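Local atomic coordinates of Alpha/beta hydrolase (Paenibacillus sp. VTT E-133280, PDB entry 6TJ2), a protein that probably acts as an extracellular methyl salicylate esterase, resembling tobacco salicylic acid binding protein 2 in structure and function. Residues Ala57-Glu62 and Asp263-Val268; Ile224-Leu229 and Ser250-Phe255; Asp153-Glu158 and Thr235-Gly240. All blocks are in the same frame, centred on the assembly; numbering follows the deposited sequence.

Interaction 1 of 3, residues Ala57-Glu62 and Asp263-Val268; sequences AGFWDE and DHMTTV
Phe59 and Val268 form the tight part of this contact. Val268 CG2 stands over one face of the Phe59 ring, 3.8 Å from its centroid and 22° off the normal, a CH-pi contact displaced toward the rim, where CZ is 3.5 Å away. Phe59 CG lies anti to its backbone N (chi1 -179°), and the ring projects from the 3-10 turn 57-60 toward Val268 in helix 267-270 and the loop before it. The ring edge at CZ faces His264 O, which lies near the ring plane, while Met265 CG reaches CE1 obliquely at 4.0 Å. The looser side lies toward partly exposed Glu62, whose CB is 3.7 Å from Val268 O. Here a water spans the segments, hydrogen-bonded to Phe59 O and Val268 O; Thr63 OG1 also binds Val268 O. Behind the contact, Asp263 OD1 accepts from Thr266 N at 2.8 Å on its syn side, an Asx motif, and OD2 accepts from Thr266 OG1. His264, the probable catalytic histidine of an alpha/beta hydrolase triad, bonds through ND1 to Asp234. Apolar packing and a water donating to two backbone carbonyls thus join the segments, consistent with the histidine loop being held against the 3-10 turn.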
loop_
_atom_site.group_PDB
_atom_site.type_symbol
_atom_site.label_atom_id
_atom_site.label_comp_id
_atom_site.label_asym_id
_atom_site.label_seq_id
_atom_site.Cartn_x
_atom_site.Cartn_y
_atom_site.Cartn_z
ATOM N N ALA A 57 -11.185 -15.405 -23.264
ATOM C CA ALA A 57 -10.466 -14.343 -24.016
ATOM C C ALA A 57 -11.281 -13.047 -24.024
ATOM O O ALA A 57 -10.673 -11.963 -24.167
ATOM C CB ALA A 57 -10.232 -14.848 -25.433
ATOM N N GLY A 58 -12.604 -13.122 -23.886
ATOM C CA GLY A 58 -13.509 -11.955 -23.831
ATOM C C GLY A 58 -13.223 -11.027 -22.668
ATOM O O GLY A 58 -13.663 -9.868 -22.691
ATOM N N PHE A 59 -12.527 -11.512 -21.658
ATOM C CA PHE A 59 -12.091 -10.675 -20.519
ATOM C C PHE A 59 -11.434 -9.415 -21.044
ATOM O O PHE A 59 -11.585 -8.380 -20.393
ATOM C CB PHE A 59 -11.119 -11.459 -19.641
ATOM C CG PHE A 59 -10.581 -10.792 -18.407
ATOM C CD1 PHE A 59 -11.450 -10.572 -17.371
ATOM C CD2 PHE A 59 -9.298 -10.330 -18.282
ATOM C CE1 PHE A 59 -11.010 -10.035 -16.169
ATOM C CE2 PHE A 59 -8.876 -9.734 -17.086
ATOM C CZ PHE A 59 -9.731 -9.608 -16.048
ATOM N N TRP A 60 -10.618 -9.540 -22.094
ATOM C CA TRP A 60 -9.777 -8.454 -22.637
ATOM C C TRP A 60 -10.509 -7.535 -23.613
ATOM O O TRP A 60 -9.873 -6.619 -24.089
ATOM C CB TRP A 60 -8.561 -9.065 -23.304
ATOM C CG TRP A 60 -7.724 -9.933 -22.409
ATOM C CD1 TRP A 60 -7.499 -11.258 -22.557
ATOM C CD2 TRP A 60 -6.968 -9.499 -21.253
ATOM N NE1 TRP A 60 -6.651 -11.687 -21.567
ATOM C CE2 TRP A 60 -6.280 -10.635 -20.778
ATOM C CE3 TRP A 60 -6.776 -8.266 -20.634
ATOM C CZ2 TRP A 60 -5.446 -10.589 -19.669
ATOM C CZ3 TRP A 60 -5.926 -8.204 -19.557
ATOM C CH2 TRP A 60 -5.270 -9.361 -19.104
ATOM N N ASP A 61 -11.808 -7.731 -23.861
ATOM C CA ASP A 61 -12.412 -7.039 -25.026
ATOM C C ASP A 61 -12.192 -5.524 -24.944
ATOM O O ASP A 61 -11.687 -4.917 -25.931
ATOM C CB ASP A 61 -13.892 -7.358 -25.130
ATOM C CG ASP A 61 -14.241 -8.746 -25.648
ATOM O OD1 ASP A 61 -13.344 -9.417 -26.132
ATOM O OD2 ASP A 61 -15.464 -9.083 -25.464
ATOM N N GLU A 62 -12.554 -4.922 -23.843
ATOM C CA GLU A 62 -12.547 -3.428 -23.744
ATOM C C GLU A 62 -11.113 -2.927 -23.713
ATOM O O GLU A 62 -10.763 -1.916 -24.342
ATOM C CB GLU A 62 -13.344 -2.960 -22.537
ATOM C CG GLU A 62 -14.836 -3.333 -22.546
ATOM C CD GLU A 62 -15.201 -4.754 -22.159
ATOM O OE1 GLU A 62 -14.336 -5.576 -21.729
ATOM O OE2 GLU A 62 -16.428 -5.082 -22.297
ATOM N N ASP A 263 -9.419 -3.388 -9.172
ATOM C CA ASP A 263 -9.609 -4.715 -8.537
ATOM C C ASP A 263 -9.413 -5.820 -9.568
ATOM O O ASP A 263 -8.909 -5.570 -10.656
ATOM C CB ASP A 263 -10.974 -4.743 -7.847
ATOM C CG ASP A 263 -12.113 -4.728 -8.831
ATOM O OD1 ASP A 263 -11.870 -4.953 -10.059
ATOM O OD2 ASP A 263 -13.284 -4.539 -8.349
ATOM N N HIS A 264 -9.727 -7.050 -9.201
ATOM C CA HIS A 264 -9.359 -8.174 -10.060
ATOM C C HIS A 264 -10.098 -8.187 -11.393
ATOM O O HIS A 264 -9.455 -8.427 -12.420
ATOM C CB HIS A 264 -9.614 -9.490 -9.303
ATOM C CG HIS A 264 -8.807 -10.628 -9.804
ATOM N ND1 HIS A 264 -7.449 -10.581 -9.845
ATOM C CD2 HIS A 264 -9.149 -11.882 -10.230
ATOM C CE1 HIS A 264 -6.978 -11.754 -10.212
ATOM N NE2 HIS A 264 -7.976 -12.583 -10.484
ATOM N N MET A 265 -11.402 -7.996 -11.390
ATOM C CA MET A 265 -12.183 -8.224 -12.649
ATOM C C MET A 265 -13.097 -7.067 -13.030
ATOM O O MET A 265 -13.661 -7.146 -14.134
ATOM C CB MET A 265 -12.971 -9.523 -12.567
ATOM C CG MET A 265 -12.069 -10.687 -12.409
ATOM S SD MET A 265 -12.973 -12.204 -12.765
ATOM C CE MET A 265 -11.637 -13.354 -13.048
ATOM N N THR A 266 -13.199 -5.980 -12.282
ATOM C CA THR A 266 -14.059 -4.839 -12.710
ATOM C C THR A 266 -13.293 -3.952 -13.694
ATOM O O THR A 266 -13.817 -3.535 -14.737
ATOM C CB THR A 266 -14.438 -3.995 -11.491
ATOM O OG1 THR A 266 -15.041 -4.829 -10.502
ATOM C CG2 THR A 266 -15.337 -2.832 -11.837
ATOM N N THR A 267 -12.071 -3.586 -13.333
ATOM C CA THR A 267 -11.418 -2.393 -13.899
ATOM C C THR A 267 -11.086 -2.575 -15.350
ATOM O O THR A 267 -11.146 -1.599 -16.122
ATOM C CB THR A 267 -10.202 -2.049 -13.041
ATOM O OG1 THR A 267 -10.535 -2.213 -11.654
ATOM C CG2 THR A 267 -9.696 -0.628 -13.267
ATOM N N VAL A 268 -10.761 -3.779 -15.769
ATOM C CA VAL A 268 -10.459 -3.994 -17.217
ATOM C C VAL A 268 -11.708 -3.754 -18.054
ATOM O O VAL A 268 -11.625 -3.560 -19.296
ATOM C CB VAL A 268 -9.888 -5.385 -17.526
ATOM C CG1 VAL A 268 -8.533 -5.519 -16.864
ATOM C CG2 VAL A 268 -10.854 -6.495 -17.184
HETATM O O HOH W 1 -11.057 -5.709 -21.034
#

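Interaction 2 of 3, residues Ile224-Leu229 and Ser250-Phe255; sequences IPKSYL and SHLGVF
Leu252 is the first residue of 250-255 to meet the strand: its CD1 sits at the edge of the Tyr228 ring, near the ring plane and 4.0 Å from CD2, the two side chains crossing at about a right angle. Beyond that ring, Tyr228 OH is bonded to Ala142 O. Leu252 O in turn lies 3.6 Å from Lys226 CE. The Lys226 chain bends at chi3 and chi4 and folds back on its own segment, placing NZ 3.0 Å from Ile224 O in a hydrogen bond nearly along the C=O axis (167°). Gly253, with positive phi (82°), closes the type I turn begun at Ser250. The turn belongs to the loop that leaves helix 244-250 and completes a beta-alpha-beta crossover from strand 226-231 to the neighbouring parallel strand 256-260, whose Arg256 pairs by backbone bonds with Lys226 and Tyr228. A water joins Val254 O (2.8 Å) to Lys226 N (3.0 Å); the Val254 side chain packs on Thr185 of a second subunit. Phe255 has CG between its backbone N and carbonyl carbon (chi1 66°), and ring atom CD1 obliquely meets Tyr228 CB at 3.7 Å. Phe255 CA makes a CA-H...O contact of 3.3 Å with Lys226 O.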
loop_
_atom_site.group_PDB
_atom_site.type_symbol
_atom_site.label_atom_id
_atom_site.label_comp_id
_atom_site.label_asym_id
_atom_site.label_seq_id
_atom_site.Cartn_x
_atom_site.Cartn_y
_atom_site.Cartn_z
ATOM N N ILE A 224 14.917 -12.668 -19.541
ATOM C CA ILE A 224 13.925 -11.784 -20.185
ATOM C C ILE A 224 13.426 -10.786 -19.132
ATOM O O ILE A 224 13.186 -11.197 -18.007
ATOM C CB ILE A 224 12.786 -12.642 -20.758
ATOM C CG1 ILE A 224 13.293 -13.626 -21.804
ATOM C CG2 ILE A 224 11.689 -11.751 -21.323
ATOM C CD1 ILE A 224 12.244 -14.643 -22.209
ATOM N N PRO A 225 13.325 -9.514 -19.480
ATOM C CA PRO A 225 12.849 -8.531 -18.521
ATOM C C PRO A 225 11.397 -8.795 -18.089
ATOM O O PRO A 225 10.591 -9.340 -18.868
ATOM C CB PRO A 225 12.895 -7.200 -19.268
ATOM C CG PRO A 225 13.652 -7.414 -20.529
ATOM C CD PRO A 225 13.701 -8.898 -20.744
ATOM N N LYS A 226 11.118 -8.535 -16.823
ATOM C CA LYS A 226 9.790 -8.735 -16.229
ATOM C C LYS A 226 9.255 -7.449 -15.656
ATOM O O LYS A 226 10.027 -6.616 -15.138
ATOM C CB LYS A 226 9.874 -9.770 -15.115
ATOM C CG LYS A 226 10.293 -11.167 -15.598
ATOM C CD LYS A 226 10.851 -12.067 -14.513
ATOM C CE LYS A 226 12.349 -11.892 -14.408
ATOM N NZ LYS A 226 12.993 -12.750 -15.436
ATOM N N SER A 227 7.937 -7.332 -15.659
ATOM C CA SER A 227 7.182 -6.291 -14.951
ATOM C C SER A 227 6.066 -6.906 -14.157
ATOM O O SER A 227 5.574 -8.013 -14.505
ATOM C CB SER A 227 6.596 -5.281 -15.905
ATOM O OG SER A 227 7.606 -4.702 -16.708
ATOM N N TYR A 228 5.645 -6.204 -13.127
ATOM C CA TYR A 228 4.461 -6.571 -12.350
ATOM C C TYR A 228 3.582 -5.359 -12.286
ATOM O O TYR A 228 4.000 -4.297 -11.765
ATOM C CB TYR A 228 4.809 -7.081 -10.949
ATOM C CG TYR A 228 3.712 -7.918 -10.324
ATOM C CD1 TYR A 228 2.568 -7.342 -9.787
ATOM C CD2 TYR A 228 3.787 -9.314 -10.313
ATOM C CE1 TYR A 228 1.523 -8.090 -9.307
ATOM C CE2 TYR A 228 2.734 -10.077 -9.818
ATOM C CZ TYR A 228 1.598 -9.466 -9.369
ATOM O OH TYR A 228 0.552 -10.240 -8.904
ATOM N N LEU A 229 2.364 -5.487 -12.813
ATOM C CA LEU A 229 1.317 -4.462 -12.800
ATOM C C LEU A 229 0.307 -4.842 -11.726
ATOM O O LEU A 229 -0.293 -5.906 -11.812
ATOM C CB LEU A 229 0.706 -4.365 -14.218
ATOM C CG LEU A 229 -0.509 -3.432 -14.313
ATOM C CD1 LEU A 229 -0.253 -2.006 -13.816
ATOM C CD2 LEU A 229 -1.067 -3.417 -15.747
ATOM N N SER A 250 7.290 -10.478 -5.571
ATOM C CA SER A 250 8.680 -10.714 -5.102
ATOM C C SER A 250 9.226 -12.002 -5.681
ATOM O O SER A 250 10.492 -12.151 -5.731
ATOM C CB SER A 250 8.748 -10.730 -3.603
ATOM O OG SER A 250 8.144 -11.895 -3.080
ATOM N N HIS A 251 8.423 -12.970 -6.095
ATOM C CA HIS A 251 8.935 -14.223 -6.678
ATOM C C HIS A 251 9.685 -13.944 -7.961
ATOM O O HIS A 251 10.529 -14.800 -8.348
ATOM C CB HIS A 251 7.795 -15.196 -6.974
ATOM C CG HIS A 251 7.064 -15.689 -5.788
ATOM N ND1 HIS A 251 6.010 -16.532 -5.904
ATOM C CD2 HIS A 251 7.266 -15.496 -4.452
ATOM C CE1 HIS A 251 5.582 -16.852 -4.675
ATOM N NE2 HIS A 251 6.341 -16.196 -3.758
ATOM N N LEU A 252 9.489 -12.808 -8.631
ATOM C CA LEU A 252 10.143 -12.481 -9.924
ATOM C C LEU A 252 11.603 -12.099 -9.752
ATOM O O LEU A 252 12.317 -12.150 -10.791
ATOM C CB LEU A 252 9.369 -11.356 -10.610
ATOM C CG LEU A 252 7.914 -11.709 -10.965
ATOM C CD1 LEU A 252 7.343 -10.546 -11.739
ATOM C CD2 LEU A 252 7.832 -13.040 -11.735
ATOM N N GLY A 253 12.016 -11.717 -8.556
ATOM C CA GLY A 253 13.376 -11.199 -8.354
ATOM C C GLY A 253 13.388 -9.724 -8.738
ATOM O O GLY A 253 12.677 -8.926 -8.117
ATOM N N VAL A 254 14.171 -9.356 -9.731
ATOM C CA VAL A 254 14.248 -7.972 -10.233
ATOM C C VAL A 254 13.130 -7.815 -11.266
ATOM O O VAL A 254 13.040 -8.638 -12.184
ATOM C CB VAL A 254 15.632 -7.634 -10.790
ATOM C CG1 VAL A 254 15.648 -6.263 -11.465
ATOM C CG2 VAL A 254 16.689 -7.695 -9.693
ATOM N N PHE A 255 12.322 -6.798 -11.094
ATOM C CA PHE A 255 11.218 -6.529 -12.042
ATOM C C PHE A 255 10.861 -5.061 -11.980
ATOM O O PHE A 255 11.177 -4.349 -10.995
ATOM C CB PHE A 255 10.000 -7.430 -11.733
ATOM C CG PHE A 255 9.375 -7.125 -10.404
ATOM C CD1 PHE A 255 8.320 -6.260 -10.310
ATOM C CD2 PHE A 255 9.858 -7.658 -9.235
ATOM C CE1 PHE A 255 7.768 -5.929 -9.083
ATOM C CE2 PHE A 255 9.271 -7.376 -8.017
ATOM C CZ PHE A 255 8.213 -6.528 -7.930
HETATM O O HOH W 2 13.385 -8.217 -14.918
#

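Interaction 3 of 3, residues Asp153-Glu158 and Thr235-Gly240; sequences DQFPAE and TAIPQG
Gln154, which touches Ile237 across this contact, has its NE2 gripped by two acceptors, Ser150 O and Gln149 OE1; its backbone O lies 3.3 Å from Ile237 CD1. In this alpha/beta hydrolase fold, 153-158 leads into helix 157-170, among the helices inserted between strands 134-139 and 226-231, a region that forms the cap in relatives. Segment 235-240 is the loop directly after Asp234, the probable acid of the triad. Ile237 reaches from its loop to 153-158. With CG1 anti to the backbone N (chi1 -172°) and the chain extended beyond it, CD1 comes to rest over one face of the Phe155 ring, 4.0 Å from the centroid and 14° off the normal, a CH-pi contact. Ile237 CG1 lies 3.8 Å from Phe155 CD1. At the ring edge, near its plane, Phe155 CE1 approaches Ala236 O at 3.8 Å. Phe163 meets this phenyl ring edge-to-face, so Phe155 joins the loop to the helix that begins after Pro156, its N-cap. Pro156 CD also packs on Ile237 CG1, 4.0 Å away. At the more exposed end the two prolines reach toward each other tip to tip, Pro156 CG to Pro238 CG at 4.0 Å.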
loop_
_atom_site.group_PDB
_atom_site.type_symbol
_atom_site.label_atom_id
_atom_site.label_comp_id
_atom_site.label_asym_id
_atom_site.label_seq_id
_atom_site.Cartn_x
_atom_site.Cartn_y
_atom_site.Cartn_z
ATOM N N ASP A 153 -1.282 -23.565 -4.354
ATOM C CA ASP A 153 -0.280 -23.478 -3.258
ATOM C C ASP A 153 -0.101 -22.021 -2.823
ATOM O O ASP A 153 0.447 -21.784 -1.735
ATOM C CB ASP A 153 1.070 -24.075 -3.639
ATOM C CG ASP A 153 1.170 -25.612 -3.668
ATOM O OD1 ASP A 153 0.301 -26.249 -3.012
ATOM O OD2 ASP A 153 2.110 -26.083 -4.311
ATOM N N GLN A 154 -0.376 -21.027 -3.661
ATOM C CA GLN A 154 -0.101 -19.625 -3.314
ATOM C C GLN A 154 -1.117 -19.085 -2.341
ATOM O O GLN A 154 -0.857 -18.045 -1.740
ATOM C CB GLN A 154 -0.176 -18.757 -4.583
ATOM C CG GLN A 154 0.751 -19.193 -5.717
ATOM C CD GLN A 154 2.131 -19.578 -5.282
ATOM O OE1 GLN A 154 2.812 -18.768 -4.600
ATOM N NE2 GLN A 154 2.553 -20.792 -5.601
ATOM N N PHE A 155 -2.251 -19.764 -2.157
ATOM C CA PHE A 155 -3.344 -19.186 -1.344
ATOM C C PHE A 155 -3.133 -19.436 0.151
ATOM O O PHE A 155 -2.515 -20.412 0.557
ATOM C CB PHE A 155 -4.690 -19.763 -1.771
ATOM C CG PHE A 155 -5.212 -19.122 -3.037
ATOM C CD1 PHE A 155 -6.156 -18.114 -2.975
ATOM C CD2 PHE A 155 -4.706 -19.529 -4.258
ATOM C CE1 PHE A 155 -6.594 -17.499 -4.141
ATOM C CE2 PHE A 155 -5.195 -18.945 -5.418
ATOM C CZ PHE A 155 -6.151 -17.948 -5.349
ATOM N N PRO A 156 -3.774 -18.612 1.001
ATOM C CA PRO A 156 -3.876 -18.948 2.426
ATOM C C PRO A 156 -4.521 -20.326 2.578
ATOM O O PRO A 156 -5.338 -20.725 1.731
ATOM C CB PRO A 156 -4.748 -17.838 2.998
ATOM C CG PRO A 156 -4.652 -16.704 2.010
ATOM C CD PRO A 156 -4.457 -17.350 0.656
ATOM N N ALA A 157 -4.197 -21.033 3.669
ATOM C CA ALA A 157 -4.693 -22.400 3.898
ATOM C C ALA A 157 -6.224 -22.479 3.815
ATOM O O ALA A 157 -6.714 -23.489 3.243
ATOM C CB ALA A 157 -4.188 -22.895 5.245
ATOM N N GLU A 158 -6.915 -21.486 4.329
ATOM C CA GLU A 158 -8.414 -21.498 4.413
ATOM C C GLU A 158 -8.980 -21.428 2.980
ATOM O O GLU A 158 -9.896 -22.216 2.657
ATOM C CB GLU A 158 -8.941 -20.326 5.243
ATOM C CG GLU A 158 -8.361 -20.279 6.647
ATOM C CD GLU A 158 -6.873 -19.927 6.787
ATOM O OE1 GLU A 158 -6.364 -19.112 5.990
ATOM O OE2 GLU A 158 -6.216 -20.477 7.718
ATOM N N THR A 235 -8.100 -8.125 -4.414
ATOM C CA THR A 235 -8.196 -9.019 -3.262
ATOM C C THR A 235 -8.579 -10.439 -3.712
ATOM O O THR A 235 -9.047 -11.221 -2.891
ATOM C CB THR A 235 -9.231 -8.493 -2.286
ATOM O OG1 THR A 235 -10.478 -8.277 -2.942
ATOM C CG2 THR A 235 -8.796 -7.196 -1.669
ATOM N N ALA A 236 -8.374 -10.808 -4.960
ATOM C CA ALA A 236 -8.789 -12.147 -5.399
ATOM C C ALA A 236 -8.001 -13.170 -4.618
ATOM O O ALA A 236 -8.547 -14.220 -4.271
ATOM C CB ALA A 236 -8.679 -12.291 -6.889
ATOM N N ILE A 237 -6.749 -12.903 -4.307
ATOM C CA ILE A 237 -6.053 -13.563 -3.176
ATOM C C ILE A 237 -6.017 -12.505 -2.086
ATOM O O ILE A 237 -5.749 -11.328 -2.366
ATOM C CB ILE A 237 -4.680 -14.114 -3.619
ATOM C CG1 ILE A 237 -4.064 -14.963 -2.511
ATOM C CG2 ILE A 237 -3.749 -13.001 -4.111
ATOM C CD1 ILE A 237 -2.960 -15.839 -3.050
ATOM N N PRO A 238 -6.332 -12.861 -0.843
ATOM C CA PRO A 238 -6.398 -11.855 0.213
ATOM C C PRO A 238 -5.104 -11.050 0.362
ATOM O O PRO A 238 -3.992 -11.600 0.244
ATOM C CB PRO A 238 -6.667 -12.706 1.474
ATOM C CG PRO A 238 -7.373 -13.942 0.970
ATOM C CD PRO A 238 -6.766 -14.208 -0.405
ATOM N N GLN A 239 -5.211 -9.758 0.588
ATOM C CA GLN A 239 -4.049 -8.936 0.891
ATOM C C GLN A 239 -3.474 -9.275 2.281
ATOM O O GLN A 239 -4.215 -9.669 3.164
ATOM C CB GLN A 239 -4.387 -7.457 0.763
ATOM C CG GLN A 239 -4.801 -7.131 -0.670
ATOM C CD GLN A 239 -5.007 -5.692 -1.020
ATOM O OE1 GLN A 239 -5.406 -5.350 -2.187
ATOM N NE2 GLN A 239 -4.743 -4.788 -0.114
ATOM N N GLY A 240 -2.159 -9.254 2.336
ATOM C CA GLY A 240 -1.435 -9.772 3.511
ATOM C C GLY A 240 -0.277 -10.632 3.018
ATOM O O GLY A 240 0.260 -10.482 1.936
#

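Interaction 3 joins the other two. Ala236 CB of its loop packs 3.4 Å from His264 CG of interaction 1, and Gln154 OE1 lies 3.4 Å from His251 CE1 of interaction 2. Interactions 1 and 2 do not touch: their nearest atoms are about 8 Å apart and their centres 22 Å. Along the chain, interactions 2 and 3 alternate, and both are nested inside the loop closed by interaction 1. The probable triad of Ser117, His264 and Asp234 lies closest to interactions 1 and 3, with His264 on one segment and Asp234 just before another. Interaction 2 lies at one edge of the sheet within this chain, strand 256-260, and Tyr228 comes near the triad without touching it.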